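Local atomic coordinates of branched-chain amino acid transport system substrate-binding protein (Rhodopseudomonas palustris, PDB entry 4JB2), a protein that probably binds branched-chain amino acids or related small ligands in the periplasm as the substrate-binding component of an ABC-type transport system. Residues G237-S242 with L347-D352. Numbering follows the deposited sequence.
Sequences GVLMAS and LLTVKD
Met240 and Leu348 face each other as an antiparallel hydrogen-bonded pair: Met240 N donates a hydrogen bond to Leu348 O (2.9 Å) and Leu348 N donates one to Met240 O (2.8 Å). Ala241 and Leu347 follow as a regular non-hydrogen-bonded pair. Toward Gly237 the ladder becomes irregular: Val238 O is met by the hydroxyl of Thr349, which acts as donor, although the modelled separation of OG1 and O is too short to be taken literally. The chi1 of Thr349 (-170°) sets OG1 trans to the main-chain nitrogen, where it meets Val238 O, and a nearly straight bond from Gly237 N to Val350 O, 2.9 Å long, closes that end. The positive phi of Gly237, 72°, suits a residue without a side chain.

On the face carrying Met240 and Leu348, the isobutyl group of Leu348 reaches diagonally across to Ser242 on the partner strand, its CD1 lying 3.7 Å from Ser242 CB. Cutting Leu348 back to an alanine is likely to strip Ser242 CB of this apolar cover and open a gap beside Met246. Farther along, Val238 CG1 presses on Val350 CG2 at 3.5 Å, a tight methyl contact. On the reverse face Leu239 CD2 touches both Leu347 CD2 and Thr349 CB, and helix 116-129 packs there through Leu123 and His126. Tyr355 covers Met240, Leu348 and Val350 from strand 354-357. Strand 239-242, parallel to 215-218 on its other side, thus joins the antiparallel 346-351 to the parallel strands of one alpha/beta lobe, within the two-lobed fold of periplasmic binding proteins.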
# COMPACT_ATOMS: atom_id res chain seq x y z
N GLY A 237 6.99 19.71 7.84
CA GLY A 237 7.06 20.18 6.45
C GLY A 237 7.31 19.10 5.40
O GLY A 237 7.42 19.42 4.22
N VAL A 238 7.41 17.83 5.80
CA VAL A 238 7.46 16.72 4.82
C VAL A 238 6.23 16.77 3.88
O VAL A 238 5.15 17.23 4.25
CB VAL A 238 7.56 15.36 5.51
CG1 VAL A 238 6.25 15.00 6.24
CG2 VAL A 238 7.91 14.28 4.52
N LEU A 239 6.42 16.34 2.63
CA LEU A 239 5.30 16.14 1.73
C LEU A 239 5.20 14.64 1.47
O LEU A 239 6.15 13.99 1.06
CB LEU A 239 5.49 16.95 0.44
CG LEU A 239 5.40 18.42 0.88
CD1 LEU A 239 6.31 19.30 0.08
CD2 LEU A 239 3.95 18.95 0.97
N MET A 240 4.00 14.12 1.71
CA MET A 240 3.76 12.70 1.64
C MET A 240 2.52 12.35 0.81
O MET A 240 1.41 12.86 1.11
CB MET A 240 3.51 12.18 3.05
CG MET A 240 3.72 10.68 3.09
SD MET A 240 3.27 10.13 4.72
CE MET A 240 4.77 10.56 5.60
N ALA A 241 2.72 11.43 -0.15
CA ALA A 241 1.62 10.89 -0.94
C ALA A 241 0.79 9.98 -0.02
O ALA A 241 1.35 9.26 0.83
CB ALA A 241 2.16 10.08 -2.12
N SER A 242 -0.53 10.04 -0.18
CA SER A 242 -1.41 9.24 0.64
C SER A 242 -2.70 8.83 -0.08
O SER A 242 -3.15 9.51 -1.00
CB SER A 242 -1.78 10.08 1.86
OG SER A 242 -2.76 9.45 2.66
N LEU A 347 -2.35 14.72 -0.95
CA LEU A 347 -1.03 15.09 -0.52
C LEU A 347 -1.16 15.58 0.90
O LEU A 347 -2.00 16.45 1.18
CB LEU A 347 -0.46 16.18 -1.45
CG LEU A 347 0.97 16.66 -1.14
CD1 LEU A 347 1.99 15.52 -1.37
CD2 LEU A 347 1.36 17.87 -1.98
N LEU A 348 -0.37 14.97 1.80
CA LEU A 348 -0.34 15.34 3.19
C LEU A 348 0.95 16.09 3.52
O LEU A 348 1.99 15.88 2.87
CB LEU A 348 -0.35 14.08 4.07
CG LEU A 348 -1.56 13.16 4.03
CD1 LEU A 348 -1.33 11.94 5.00
CD2 LEU A 348 -2.81 13.96 4.42
N THR A 349 0.91 16.92 4.55
CA THR A 349 2.15 17.36 5.16
C THR A 349 2.04 17.20 6.65
O THR A 349 1.03 16.67 7.14
CB THR A 349 2.53 18.80 4.74
OG1 THR A 349 3.88 19.10 5.17
CG2 THR A 349 1.55 19.81 5.33
N VAL A 350 3.08 17.59 7.39
CA VAL A 350 3.11 17.43 8.85
C VAL A 350 3.38 18.80 9.39
O VAL A 350 4.40 19.41 9.01
CB VAL A 350 4.23 16.47 9.34
CG1 VAL A 350 4.42 16.54 10.87
CG2 VAL A 350 3.98 15.05 8.89
N LYS A 351 2.47 19.28 10.24
CA LYS A 351 2.58 20.54 10.97
C LYS A 351 2.24 20.21 12.42
O LYS A 351 1.20 19.61 12.68
CB LYS A 351 1.59 21.60 10.44
CG LYS A 351 2.03 22.28 9.13
CD LYS A 351 0.83 22.80 8.34
CE LYS A 351 1.28 23.37 6.98
NZ LYS A 351 0.14 23.73 6.05
N ASP A 352 3.14 20.57 13.34
CA ASP A 352 2.96 20.36 14.79
C ASP A 352 2.69 18.92 15.17
O ASP A 352 1.83 18.65 16.02
CB ASP A 352 1.89 21.29 15.38